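Local coordinates for protein peptidase S15/CocE/NonD (Thaumarchaeota archaeon SCGC AB-539-E09, PDB 4PF1) that is an aminopeptidase, a serine hydrolase of the S15 family with an alpha/beta hydrolase fold, that probably cleaves residues from the N-terminal end of peptides, at residues 472-477 and 571-576; 506-511 and 523-528; 406-411 and 616-621; 480-485 and 564-569. All coordinates share one frame; numbering follows the deposited sequence. Where two conformers were deposited one is given.

Interaction 1: 472-477 and 571-576; sequences VWATEP and RIMVQV
Trp473 and Val574 exchange two backbone hydrogen bonds, N to O each way (Val574 N to Trp473 O, 2.9 Å), and Thr475 N continues the pairing onto Ile572 O. Beyond the end of strand 471-474 a side chain takes over: Ile572 N gives an almost straight bond, 175°, to Thr475 OG1 at 3.1 Å. A chi1 of 71° sets OG1 between its own N and carbonyl carbon. The strands are antiparallel and form one edge of a four-stranded sheet in the C-terminal non-catalytic domain of the S15 family. Apolar contacts split between the faces. On one, Val472 CG1 meets the terminal CE of Met573 at 3.7 Å; on the other, Trp473 CE3 lies against Val574 CG1 and CZ3 against Val576 CG2, while NE1 bonds to Asp426. At the exposed end, in one of two conformers of Arg571 and so tentatively, Pro477 CD sits over the centre of one guanidinium face, and Glu476 OE1 stays 4.0 Å from Arg571 NH1, opposite charges short of a salt bridge.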
loop_
_atom_site.group_PDB
_atom_site.type_symbol
_atom_site.label_atom_id
_atom_site.label_comp_id
_atom_site.label_asym_id
_atom_site.label_seq_id
_atom_site.Cartn_x
_atom_site.Cartn_y
_atom_site.Cartn_z
ATOM N N VAL A 472 25.689 -11.343 -21.301
ATOM C CA VAL A 472 25.782 -11.473 -19.844
ATOM C C VAL A 472 27.000 -12.328 -19.450
ATOM O O VAL A 472 27.264 -13.359 -20.072
ATOM C CB VAL A 472 24.466 -12.063 -19.230
ATOM C CG1 VAL A 472 24.473 -11.964 -17.711
ATOM C CG2 VAL A 472 23.216 -11.383 -19.802
ATOM N N TRP A 473 27.730 -11.884 -18.411
ATOM C CA TRP A 473 28.863 -12.591 -17.805
ATOM C C TRP A 473 28.760 -12.457 -16.294
ATOM O O TRP A 473 28.411 -11.383 -15.802
ATOM C CB TRP A 473 30.215 -12.044 -18.295
ATOM C CG TRP A 473 30.413 -12.098 -19.780
ATOM C CD1 TRP A 473 30.901 -13.145 -20.508
ATOM C CD2 TRP A 473 30.166 -11.039 -20.710
ATOM N NE1 TRP A 473 30.971 -12.801 -21.839
ATOM C CE2 TRP A 473 30.526 -11.512 -21.992
ATOM C CE3 TRP A 473 29.700 -9.717 -20.583
ATOM C CZ2 TRP A 473 30.415 -10.719 -23.141
ATOM C CZ3 TRP A 473 29.593 -8.935 -21.720
ATOM C CH2 TRP A 473 29.966 -9.429 -22.977
ATOM N N ALA A 474 29.042 -13.534 -15.558
ATOM C CA ALA A 474 28.961 -13.511 -14.101
ATOM C C ALA A 474 29.985 -14.433 -13.469
ATOM O O ALA A 474 30.287 -15.493 -14.020
ATOM C CB ALA A 474 27.560 -13.905 -13.643
ATOM N N THR A 475 30.514 -14.032 -12.304
ATOM C CA THR A 475 31.445 -14.853 -11.525
ATOM C C THR A 475 30.648 -15.951 -10.822
ATOM O O THR A 475 29.419 -15.892 -10.802
ATOM C CB THR A 475 32.198 -13.983 -10.480
ATOM O OG1 THR A 475 31.291 -13.602 -9.442
ATOM C CG2 THR A 475 32.856 -12.748 -11.083
ATOM N N GLU A 476 31.332 -16.922 -10.202
ATOM C CA GLU A 476 30.649 -17.918 -9.376
ATOM C C GLU A 476 30.325 -17.243 -8.022
ATOM O O GLU A 476 30.910 -16.187 -7.747
ATOM C CB GLU A 476 31.521 -19.181 -9.199
ATOM C CG GLU A 476 31.505 -20.125 -10.399
ATOM C CD GLU A 476 30.139 -20.614 -10.857
ATOM O OE1 GLU A 476 29.359 -21.101 -10.008
ATOM O OE2 GLU A 476 29.859 -20.526 -12.075
ATOM N N PRO A 477 29.376 -17.749 -7.186
ATOM C CA PRO A 477 29.113 -17.067 -5.897
ATOM C C PRO A 477 30.393 -16.933 -5.068
ATOM O O PRO A 477 31.147 -17.902 -4.939
ATOM C CB PRO A 477 28.084 -17.972 -5.206
ATOM C CG PRO A 477 27.496 -18.791 -6.288
ATOM C CD PRO A 477 28.554 -18.969 -7.326
ATOM N N ARG A 571 27.332 -12.531 -6.584
ATOM C CA ARG A 571 28.113 -12.654 -7.818
ATOM C C ARG A 571 28.382 -11.271 -8.399
ATOM O O ARG A 571 27.589 -10.348 -8.188
ATOM C CB ARG A 571 27.373 -13.508 -8.870
ATOM C CG ARG A 571 27.084 -14.955 -8.487
ATOM C CD ARG A 571 26.395 -15.651 -9.650
ATOM N NE ARG A 571 25.688 -16.870 -9.256
ATOM C CZ ARG A 571 25.836 -18.047 -9.858
ATOM N NH1 ARG A 571 26.690 -18.184 -10.866
ATOM N NH2 ARG A 571 25.141 -19.099 -9.448
ATOM N N ILE A 572 29.479 -11.132 -9.157
ATOM C CA ILE A 572 29.784 -9.887 -9.872
ATOM C C ILE A 572 29.326 -10.123 -11.307
ATOM O O ILE A 572 29.712 -11.125 -11.912
ATOM C CB ILE A 572 31.274 -9.442 -9.782
ATOM C CG1 ILE A 572 31.755 -9.365 -8.312
ATOM C CG2 ILE A 572 31.466 -8.092 -10.505
ATOM C CD1 ILE A 572 33.258 -9.361 -8.119
ATOM N N MET A 573 28.444 -9.261 -11.822
ATOM C CA MET A 573 27.908 -9.427 -13.168
ATOM C C MET A 573 28.250 -8.255 -14.077
ATOM O O MET A 573 28.305 -7.105 -13.635
ATOM C CB MET A 573 26.382 -9.625 -13.114
ATOM C CG MET A 573 25.719 -9.758 -14.475
ATOM S SD MET A 573 23.951 -10.063 -14.346
ATOM C CE MET A 573 23.950 -11.834 -14.076
ATOM N N VAL A 574 28.461 -8.562 -15.359
ATOM C CA VAL A 574 28.682 -7.587 -16.413
ATOM C C VAL A 574 27.638 -7.832 -17.518
ATOM O O VAL A 574 27.500 -8.961 -18.001
ATOM C CB VAL A 574 30.141 -7.610 -16.955
ATOM C CG1 VAL A 574 30.278 -6.776 -18.231
ATOM C CG2 VAL A 574 31.122 -7.127 -15.894
ATOM N N GLN A 575 26.875 -6.787 -17.872
ATOM C CA GLN A 575 25.893 -6.841 -18.953
ATOM C C GLN A 575 26.269 -5.829 -20.031
ATOM O O GLN A 575 26.638 -4.699 -19.705
ATOM C CB GLN A 575 24.466 -6.593 -18.433
ATOM C CG GLN A 575 23.823 -7.834 -17.805
ATOM C CD GLN A 575 22.376 -7.638 -17.398
ATOM O OE1 GLN A 575 21.638 -6.821 -17.960
ATOM N NE2 GLN A 575 21.922 -8.429 -16.438
ATOM N N VAL A 576 26.257 -6.256 -21.310
ATOM C CA VAL A 576 26.576 -5.385 -22.451
ATOM C C VAL A 576 25.400 -5.397 -23.459
ATOM O O VAL A 576 24.911 -6.463 -23.838
ATOM C CB VAL A 576 27.940 -5.738 -23.120
ATOM C CG1 VAL A 576 28.080 -5.089 -24.503
ATOM C CG2 VAL A 576 29.106 -5.330 -22.225
#

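Interaction 2: 506-511 and 523-528; sequences KIIDVW and GYQQML
Strands 506-510 and 525-528 run antiparallel with their axes 137° apart, joined by backbone bonds from Leu528 N to Ile507 O, Asp509 N to Gln526 O and, just past the strand ends, Trp511 N to Tyr524 O, the last 2.8 Å long, with a weak return bond from Gln526 N to Asp509 O. At the end where the strands join the connecting loop, the indole of Trp511 carries the side-chain contact. Its NE1 donates to Gln526 OE1 at 3.2 Å, a nearly straight bond, with the oxygen in the indole plane and the N-H directed onto one of its lone pairs. Over one face of the indole, offset toward the rim, comes Tyr524 CD2, 3.5 Å from Trp511 CD1; the five-membered ring and the tyrosine ring are oblique, their planes 43° apart. Tyr524 OH is held outside the contact by the carbonyl of Val458. The two strands, consecutive in the chain, form a beta hairpin with a long connecting loop; 525-534 is an outermost strand of the four-stranded antiparallel sheet, and its partner 502-510 pairs on the other side with strand 571-577. On the face bearing Ile508 and Val510, Ile508 CG2 packs on Gln525 CB at 3.8 Å. The aliphatic part of Lys506 crosses Met527, CD lying 3.8 Å from SD, while its NZ reaches Gln461, Gln575 and Gln577.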
loop_
_atom_site.group_PDB
_atom_site.type_symbol
_atom_site.label_atom_id
_atom_site.label_comp_id
_atom_site.label_asym_id
_atom_site.label_seq_id
_atom_site.Cartn_x
_atom_site.Cartn_y
_atom_site.Cartn_z
ATOM N N LYS A 506 27.259 -2.429 -18.019
ATOM C CA LYS A 506 26.678 -2.422 -16.672
ATOM C C LYS A 506 27.451 -3.317 -15.718
ATOM O O LYS A 506 27.758 -4.461 -16.069
ATOM C CB LYS A 506 25.218 -2.902 -16.688
ATOM C CG LYS A 506 24.306 -2.275 -17.717
ATOM C CD LYS A 506 22.930 -2.892 -17.566
ATOM C CE LYS A 506 22.089 -2.746 -18.790
ATOM N NZ LYS A 506 20.970 -3.729 -18.800
ATOM N N ILE A 507 27.714 -2.828 -14.492
ATOM C CA ILE A 507 28.297 -3.634 -13.412
ATOM C C ILE A 507 27.158 -3.936 -12.453
ATOM O O ILE A 507 26.429 -3.022 -12.058
ATOM C CB ILE A 507 29.517 -2.960 -12.710
ATOM C CG1 ILE A 507 30.740 -2.937 -13.645
ATOM C CG2 ILE A 507 29.855 -3.664 -11.367
ATOM C CD1 ILE A 507 31.807 -2.029 -13.207
ATOM N N ILE A 508 26.971 -5.207 -12.117
ATOM C CA ILE A 508 25.849 -5.632 -11.295
ATOM C C ILE A 508 26.306 -6.501 -10.118
ATOM O O ILE A 508 27.218 -7.322 -10.258
ATOM C CB ILE A 508 24.832 -6.394 -12.211
ATOM C CG1 ILE A 508 24.042 -5.422 -13.118
ATOM C CG2 ILE A 508 23.892 -7.315 -11.430
ATOM C CD1 ILE A 508 23.903 -5.899 -14.557
ATOM N N ASP A 509 25.638 -6.327 -8.965
ATOM C CA ASP A 509 25.810 -7.187 -7.813
ATOM C C ASP A 509 24.626 -8.144 -7.802
ATOM O O ASP A 509 23.494 -7.711 -7.580
ATOM C CB ASP A 509 25.900 -6.371 -6.501
ATOM C CG ASP A 509 26.067 -7.219 -5.238
ATOM O OD1 ASP A 509 25.469 -8.313 -5.169
ATOM O OD2 ASP A 509 26.752 -6.763 -4.306
ATOM N N VAL A 510 24.870 -9.425 -8.102
ATOM C CA VAL A 510 23.823 -10.448 -8.091
ATOM C C VAL A 510 23.668 -10.954 -6.661
ATOM O O VAL A 510 24.592 -11.558 -6.118
ATOM C CB VAL A 510 24.092 -11.618 -9.082
ATOM C CG1 VAL A 510 22.891 -12.557 -9.162
ATOM C CG2 VAL A 510 24.456 -11.100 -10.463
ATOM N N TRP A 511 22.508 -10.696 -6.053
ATOM C CA TRP A 511 22.212 -11.122 -4.690
ATOM C C TRP A 511 22.110 -12.664 -4.639
ATOM O O TRP A 511 21.861 -13.280 -5.682
ATOM C CB TRP A 511 20.924 -10.441 -4.193
ATOM C CG TRP A 511 21.116 -8.990 -3.825
ATOM C CD1 TRP A 511 21.642 -8.004 -4.612
ATOM C CD2 TRP A 511 20.779 -8.370 -2.577
ATOM N NE1 TRP A 511 21.653 -6.812 -3.933
ATOM C CE2 TRP A 511 21.131 -7.005 -2.679
ATOM C CE3 TRP A 511 20.205 -8.834 -1.377
ATOM C CZ2 TRP A 511 20.927 -6.096 -1.630
ATOM C CZ3 TRP A 511 20.004 -7.933 -0.339
ATOM C CH2 TRP A 511 20.359 -6.582 -0.471
ATOM N N GLY A 523 18.086 -13.610 -5.965
ATOM C CA GLY A 523 18.437 -13.575 -7.383
ATOM C C GLY A 523 18.547 -12.187 -7.982
ATOM O O GLY A 523 18.970 -12.041 -9.131
ATOM N N TYR A 524 18.172 -11.157 -7.199
ATOM C CA TYR A 524 18.154 -9.740 -7.566
ATOM C C TYR A 524 19.477 -9.303 -8.224
ATOM O O TYR A 524 20.555 -9.442 -7.638
ATOM C CB TYR A 524 17.816 -8.908 -6.306
ATOM C CG TYR A 524 17.980 -7.401 -6.360
ATOM C CD1 TYR A 524 17.536 -6.668 -7.461
ATOM C CD2 TYR A 524 18.406 -6.690 -5.241
ATOM C CE1 TYR A 524 17.617 -5.274 -7.485
ATOM C CE2 TYR A 524 18.469 -5.297 -5.244
ATOM C CZ TYR A 524 18.081 -4.592 -6.370
ATOM O OH TYR A 524 18.165 -3.220 -6.366
ATOM N N GLN A 525 19.376 -8.854 -9.483
ATOM C CA GLN A 525 20.502 -8.373 -10.279
ATOM C C GLN A 525 20.589 -6.853 -10.135
ATOM O O GLN A 525 20.211 -6.102 -11.042
ATOM C CB GLN A 525 20.357 -8.801 -11.751
ATOM C CG GLN A 525 20.653 -10.282 -11.982
ATOM C CD GLN A 525 20.587 -10.677 -13.440
ATOM O OE1 GLN A 525 20.660 -9.845 -14.344
ATOM N NE2 GLN A 525 20.504 -11.975 -13.701
ATOM N N GLN A 526 21.039 -6.411 -8.955
ATOM C CA GLN A 526 21.137 -5.004 -8.587
ATOM C C GLN A 526 22.194 -4.279 -9.406
ATOM O O GLN A 526 23.387 -4.548 -9.241
ATOM C CB GLN A 526 21.465 -4.879 -7.091
ATOM C CG GLN A 526 21.508 -3.437 -6.578
ATOM C CD GLN A 526 22.642 -3.216 -5.611
ATOM O OE1 GLN A 526 22.835 -3.973 -4.645
ATOM N NE2 GLN A 526 23.414 -2.168 -5.847
ATOM N N MET A 527 21.766 -3.310 -10.242
ATOM C CA MET A 527 22.705 -2.488 -10.996
ATOM C C MET A 527 23.507 -1.641 -10.004
ATOM O O MET A 527 22.943 -1.165 -9.011
ATOM C CB MET A 527 21.985 -1.618 -12.030
ATOM C CG MET A 527 22.916 -1.112 -13.123
ATOM S SD MET A 527 22.052 -0.662 -14.640
ATOM C CE MET A 527 21.299 0.903 -14.128
ATOM N N LEU A 528 24.824 -1.526 -10.223
ATOM C CA LEU A 528 25.716 -0.840 -9.288
ATOM C C LEU A 528 26.461 0.329 -9.949
ATOM O O LEU A 528 26.599 1.391 -9.340
ATOM C CB LEU A 528 26.711 -1.864 -8.705
ATOM C CG LEU A 528 27.644 -1.377 -7.606
ATOM C CD1 LEU A 528 26.920 -1.269 -6.269
ATOM C CD2 LEU A 528 28.834 -2.286 -7.482
#

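Interaction 3: 406-411 and 616-621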
loop_
_atom_site.group_PDB
_atom_site.type_symbol
_atom_site.label_atom_id
_atom_site.label_comp_id
_atom_site.label_asym_id
_atom_site.label_seq_id
_atom_site.Cartn_x
_atom_site.Cartn_y
_atom_site.Cartn_z
ATOM N N LEU A 406 38.984 -7.631 -14.623
ATOM C CA LEU A 406 37.887 -8.588 -14.542
ATOM C C LEU A 406 37.476 -8.961 -15.973
ATOM O O LEU A 406 36.684 -8.253 -16.598
ATOM C CB LEU A 406 36.718 -7.961 -13.751
ATOM C CG LEU A 406 35.708 -8.907 -13.099
ATOM C CD1 LEU A 406 36.400 -10.040 -12.310
ATOM C CD2 LEU A 406 34.780 -8.137 -12.179
ATOM N N TYR A 407 38.074 -10.043 -16.507
ATOM C CA TYR A 407 37.899 -10.489 -17.898
ATOM C C TYR A 407 36.571 -11.181 -18.175
ATOM O O TYR A 407 36.140 -12.025 -17.389
ATOM C CB TYR A 407 39.038 -11.446 -18.300
ATOM C CG TYR A 407 40.410 -10.816 -18.266
ATOM C CD1 TYR A 407 40.873 -10.047 -19.328
ATOM C CD2 TYR A 407 41.264 -11.018 -17.186
ATOM C CE1 TYR A 407 42.139 -9.469 -19.305
ATOM C CE2 TYR A 407 42.532 -10.443 -17.150
ATOM C CZ TYR A 407 42.969 -9.673 -18.216
ATOM O OH TYR A 407 44.221 -9.105 -18.195
ATOM N N VAL A 408 35.963 -10.885 -19.349
ATOM C CA VAL A 408 34.767 -11.596 -19.826
ATOM C C VAL A 408 35.263 -12.935 -20.413
ATOM O O VAL A 408 36.315 -12.960 -21.052
ATOM C CB VAL A 408 33.884 -10.778 -20.825
ATOM C CG1 VAL A 408 33.382 -9.479 -20.191
ATOM C CG2 VAL A 408 34.608 -10.501 -22.144
ATOM N N GLN A 409 34.579 -14.044 -20.107
ATOM C CA GLN A 409 35.034 -15.377 -20.527
ATOM C C GLN A 409 33.926 -16.184 -21.222
ATOM O O GLN A 409 32.775 -15.744 -21.274
ATOM C CB GLN A 409 35.562 -16.164 -19.303
ATOM C CG GLN A 409 36.741 -15.499 -18.577
ATOM C CD GLN A 409 36.986 -16.044 -17.183
ATOM O OE1 GLN A 409 36.137 -16.706 -16.572
ATOM N NE2 GLN A 409 38.148 -15.736 -16.631
ATOM N N GLU A 410 34.281 -17.389 -21.727
ATOM C CA GLU A 410 33.356 -18.321 -22.378
ATOM C C GLU A 410 32.318 -18.862 -21.375
ATOM O O GLU A 410 32.542 -18.795 -20.164
ATOM C CB GLU A 410 34.128 -19.486 -23.043
ATOM C CG GLU A 410 34.811 -20.438 -22.063
ATOM C CD GLU A 410 35.364 -21.730 -22.643
ATOM O OE1 GLU A 410 34.920 -22.142 -23.740
ATOM O OE2 GLU A 410 36.219 -22.353 -21.972
ATOM N N ASP A 411 31.186 -19.401 -21.893
ATOM C CA ASP A 411 30.073 -19.979 -21.122
ATOM C C ASP A 411 29.494 -18.971 -20.090
ATOM O O ASP A 411 29.099 -19.370 -18.989
ATOM C CB ASP A 411 30.495 -21.300 -20.424
ATOM C CG ASP A 411 31.081 -22.348 -21.354
ATOM O OD1 ASP A 411 30.380 -22.758 -22.310
ATOM O OD2 ASP A 411 32.225 -22.793 -21.101
ATOM N N TYR A 616 42.744 -9.206 -28.015
ATOM C CA TYR A 616 41.619 -8.323 -27.679
ATOM C C TYR A 616 40.979 -8.727 -26.319
ATOM O O TYR A 616 39.883 -9.300 -26.308
ATOM C CB TYR A 616 40.556 -8.346 -28.804
ATOM C CG TYR A 616 41.092 -8.090 -30.198
ATOM C CD1 TYR A 616 41.626 -6.852 -30.546
ATOM C CD2 TYR A 616 40.976 -9.052 -31.197
ATOM C CE1 TYR A 616 42.086 -6.598 -31.838
ATOM C CE2 TYR A 616 41.432 -8.810 -32.494
ATOM C CZ TYR A 616 41.990 -7.581 -32.808
ATOM O OH TYR A 616 42.434 -7.331 -34.086
ATOM N N PRO A 617 41.639 -8.457 -25.160
ATOM C CA PRO A 617 41.055 -8.893 -23.882
ATOM C C PRO A 617 40.062 -7.888 -23.282
ATOM O O PRO A 617 40.460 -6.962 -22.562
ATOM C CB PRO A 617 42.282 -9.101 -22.985
ATOM C CG PRO A 617 43.326 -8.185 -23.540
ATOM C CD PRO A 617 42.959 -7.818 -24.959
ATOM N N THR A 618 38.755 -8.093 -23.558
ATOM C CA THR A 618 37.698 -7.265 -22.975
ATOM C C THR A 618 37.643 -7.547 -21.479
ATOM O O THR A 618 37.601 -8.714 -21.076
ATOM C CB THR A 618 36.350 -7.516 -23.666
ATOM O OG1 THR A 618 36.430 -7.067 -25.019
ATOM C CG2 THR A 618 35.183 -6.827 -22.952
ATOM N N ALA A 619 37.704 -6.483 -20.658
ATOM C CA ALA A 619 37.697 -6.600 -19.202
ATOM C C ALA A 619 37.250 -5.322 -18.535
ATOM O O ALA A 619 37.317 -4.247 -19.137
ATOM C CB ALA A 619 39.096 -6.957 -18.706
ATOM N N ILE A 620 36.843 -5.431 -17.266
ATOM C CA ILE A 620 36.536 -4.283 -16.424
ATOM C C ILE A 620 37.760 -4.040 -15.557
ATOM O O ILE A 620 38.218 -4.955 -14.867
ATOM C CB ILE A 620 35.247 -4.484 -15.570
ATOM C CG1 ILE A 620 34.011 -4.855 -16.437
ATOM C CG2 ILE A 620 34.977 -3.266 -14.661
ATOM C CD1 ILE A 620 33.616 -3.863 -17.537
ATOM N N GLU A 621 38.327 -2.836 -15.640
ATOM C CA GLU A 621 39.486 -2.461 -14.837
ATOM C C GLU A 621 38.973 -1.894 -13.527
ATOM O O GLU A 621 38.431 -0.787 -13.506
ATOM C CB GLU A 621 40.374 -1.455 -15.589
ATOM C CG GLU A 621 40.899 -1.968 -16.924
ATOM C CD GLU A 621 41.640 -0.953 -17.777
ATOM O OE1 GLU A 621 41.755 0.222 -17.358
ATOM O OE2 GLU A 621 42.116 -1.341 -18.868
HETATM O O HOH W 1 38.743 -11.091 -22.149
#
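Tyr407 packs closely on Ala619 and Pro617, its CD1 lying 3.6 Å from Ala619 CB and its CE1 3.7 Å from Pro617 CB, which stands at the ring edge. A chi1 of -62° puts CG anti to the carbonyl carbon, and the ring beyond it comes nearer the 616-621 segment than CB does. An alanine here would probably leave Ala619 CB and Pro617 CB without their aromatic neighbour and open a gap beside them, where the ring lay. Next along the strands, Leu406 and Ile620 exchange two backbone bonds, N to O each way. The Val408-Thr618 margin is looser: the direct bond from Val408 N to Thr618 O is longer, 3.2 Å, and a water bridges the two carbonyls, donating to Thr618 O at 2.8 Å and to Val408 O at 3.3 Å. From Gln409 to Asp411 the chain then leaves its partner, ending exposed. The pair belongs to an antiparallel sheet of the C-terminal domain, where strand 401-408 also pairs with strand 414-415, and strand 606-625 with strand 489-496.

Interaction 4: 480-485 and 564-569; sequences EPLRVA and HTFLPG
Phe566 and Leu482 form a hydrogen-bonded pair on antiparallel strands of the beta-rich C-terminal domain, where strand 482-486 also bonds to the end of strand 606-625. Phe566 N meets Leu482 O at 2.7 Å and Leu482 N returns a bond to Phe566 O; Val484 and His564 bond in the same reciprocal way. Followed outward, Phe566 CB lies 3.6 Å from Leu482 O and also nears Leu482 CB. CG lies anti to the carbonyl carbon (chi1 -69°); Leu482 O stands near the ring plane, at its edge. CD2 then meets Leu482 CD2 at 4.0 Å, and CE2 comes to 3.7 Å from Val484 CG2. His564 CD2 sits over the centre of one ring face, 3.6 Å above the plane. An alanine in place of Phe566 would probably leave Leu482 CD2 and Val484 CG2 without their aromatic partner and take away the ring face against which His564 CD2 packs. The imidazole itself is held from outside, NE2 by Asp509 and ND1 by Thr380. On the opposite face, Pro481 CB touches Thr565 CG2, and both Arg483 NE and Thr565 OG1 engage Glu379 OE2, the arginine through a salt bridge. Arg483 CG lies 3.5 Å from Thr565 OG1, which stands at the edge of the guanidinium, near its plane.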
loop_
_atom_site.group_PDB
_atom_site.type_symbol
_atom_site.label_atom_id
_atom_site.label_comp_id
_atom_site.label_asym_id
_atom_site.label_seq_id
_atom_site.Cartn_x
_atom_site.Cartn_y
_atom_site.Cartn_z
ATOM N N GLU A 480 34.253 -15.302 -0.083
ATOM C CA GLU A 480 34.711 -14.267 0.842
ATOM C C GLU A 480 34.316 -12.877 0.297
ATOM O O GLU A 480 34.060 -12.754 -0.907
ATOM C CB GLU A 480 36.237 -14.366 1.064
ATOM C CG GLU A 480 36.682 -15.566 1.897
ATOM C CD GLU A 480 36.302 -15.577 3.371
ATOM O OE1 GLU A 480 36.243 -16.683 3.953
ATOM O OE2 GLU A 480 36.097 -14.485 3.951
ATOM N N PRO A 481 34.237 -11.819 1.146
ATOM C CA PRO A 481 33.841 -10.498 0.624
ATOM C C PRO A 481 34.888 -9.880 -0.315
ATOM O O PRO A 481 36.091 -10.050 -0.103
ATOM C CB PRO A 481 33.667 -9.657 1.891
ATOM C CG PRO A 481 34.530 -10.312 2.904
ATOM C CD PRO A 481 34.463 -11.774 2.608
ATOM N N LEU A 482 34.417 -9.176 -1.365
ATOM C CA LEU A 482 35.269 -8.492 -2.339
ATOM C C LEU A 482 34.964 -6.992 -2.303
ATOM O O LEU A 482 33.841 -6.582 -2.597
ATOM C CB LEU A 482 35.049 -9.073 -3.749
ATOM C CG LEU A 482 36.134 -8.778 -4.779
ATOM C CD1 LEU A 482 36.450 -10.007 -5.594
ATOM C CD2 LEU A 482 35.724 -7.643 -5.695
ATOM N N ARG A 483 35.954 -6.185 -1.905
ATOM C CA ARG A 483 35.809 -4.735 -1.766
ATOM C C ARG A 483 36.328 -4.003 -2.993
ATOM O O ARG A 483 37.461 -4.239 -3.409
ATOM C CB ARG A 483 36.562 -4.230 -0.518
ATOM C CG ARG A 483 36.081 -4.811 0.812
ATOM C CD ARG A 483 36.756 -4.118 1.983
ATOM N NE ARG A 483 36.315 -2.726 2.121
ATOM C CZ ARG A 483 37.071 -1.744 2.600
ATOM N NH1 ARG A 483 38.320 -1.985 2.978
ATOM N NH2 ARG A 483 36.594 -0.511 2.685
ATOM N N VAL A 484 35.516 -3.087 -3.551
ATOM C CA VAL A 484 35.905 -2.261 -4.705
ATOM C C VAL A 484 35.745 -0.770 -4.360
ATOM O O VAL A 484 34.829 -0.401 -3.624
ATOM C CB VAL A 484 35.150 -2.621 -6.017
ATOM C CG1 VAL A 484 35.622 -3.958 -6.585
ATOM C CG2 VAL A 484 33.630 -2.602 -5.821
ATOM N N ALA A 485 36.655 0.069 -4.868
ATOM C CA ALA A 485 36.625 1.515 -4.656
ATOM C C ALA A 485 37.192 2.250 -5.869
ATOM O O ALA A 485 38.084 1.740 -6.543
ATOM C CB ALA A 485 37.403 1.886 -3.403
ATOM N N HIS A 564 31.931 -0.331 -2.695
ATOM C CA HIS A 564 31.051 -1.450 -2.430
ATOM C C HIS A 564 31.779 -2.695 -1.965
ATOM O O HIS A 564 32.921 -2.948 -2.361
ATOM C CB HIS A 564 30.291 -1.766 -3.735
ATOM C CG HIS A 564 29.219 -2.802 -3.613
ATOM N ND1 HIS A 564 28.032 -2.533 -2.960
ATOM C CD2 HIS A 564 29.162 -4.049 -4.134
ATOM C CE1 HIS A 564 27.308 -3.635 -3.070
ATOM N NE2 HIS A 564 27.943 -4.569 -3.777
ATOM N N THR A 565 31.082 -3.503 -1.164
ATOM C CA THR A 565 31.547 -4.816 -0.774
ATOM C C THR A 565 30.608 -5.847 -1.386
ATOM O O THR A 565 29.419 -5.866 -1.065
ATOM C CB THR A 565 31.657 -4.955 0.760
ATOM O OG1 THR A 565 32.718 -4.127 1.223
ATOM C CG2 THR A 565 31.925 -6.394 1.198
ATOM N N PHE A 566 31.135 -6.678 -2.292
ATOM C CA PHE A 566 30.407 -7.809 -2.856
ATOM C C PHE A 566 30.485 -8.912 -1.802
ATOM O O PHE A 566 31.554 -9.498 -1.599
ATOM C CB PHE A 566 31.019 -8.247 -4.201
ATOM C CG PHE A 566 30.845 -7.284 -5.353
ATOM C CD1 PHE A 566 29.675 -7.280 -6.108
ATOM C CD2 PHE A 566 31.874 -6.430 -5.728
ATOM C CE1 PHE A 566 29.521 -6.402 -7.186
ATOM C CE2 PHE A 566 31.722 -5.559 -6.814
ATOM C CZ PHE A 566 30.546 -5.552 -7.537
ATOM N N LEU A 567 29.402 -9.091 -1.035
ATOM C CA LEU A 567 29.363 -10.002 0.112
ATOM C C LEU A 567 29.367 -11.504 -0.291
ATOM O O LEU A 567 29.062 -11.825 -1.440
ATOM C CB LEU A 567 28.126 -9.687 0.986
ATOM C CG LEU A 567 28.168 -8.376 1.780
ATOM C CD1 LEU A 567 26.776 -7.966 2.221
ATOM C CD2 LEU A 567 29.088 -8.488 2.993
ATOM N N PRO A 568 29.711 -12.441 0.648
ATOM C CA PRO A 568 29.695 -13.878 0.296
ATOM C C PRO A 568 28.317 -14.348 -0.186
ATOM O O PRO A 568 27.290 -13.911 0.342
ATOM C CB PRO A 568 30.093 -14.571 1.605
ATOM C CG PRO A 568 30.818 -13.533 2.381
ATOM C CD PRO A 568 30.145 -12.242 2.047
ATOM N N GLY A 569 28.313 -15.200 -1.209
ATOM C CA GLY A 569 27.085 -15.690 -1.828
ATOM C C GLY A 569 26.634 -14.828 -2.995
ATOM O O GLY A 569 25.812 -15.262 -3.809
#

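How the interactions relate
All four contacts lie in the C-terminal non-catalytic domain. Interactions 1 and 2, centres about 8 Å apart, share a four-stranded antiparallel sheet, joined where strands 571-577 and 502-510 pair. Interaction 3, in another antiparallel sheet, packs on interaction 1 (about 11 Å centre to centre) through Trp473 on Val408 and Ile572 on Leu406. Ile572 also packs on Phe566 and Leu482 of interaction 4, which meets interaction 2 (about 12 Å between centres) through Asp509 and His564 but does not touch interaction 3. In sequence they enclose one another: interaction 3 outermost, then 1, 4 and innermost 2. Residues from 406 to 621 thus come together, the sheet of interactions 1 and 2 packing on the strands of 3 and 4 in one beta domain.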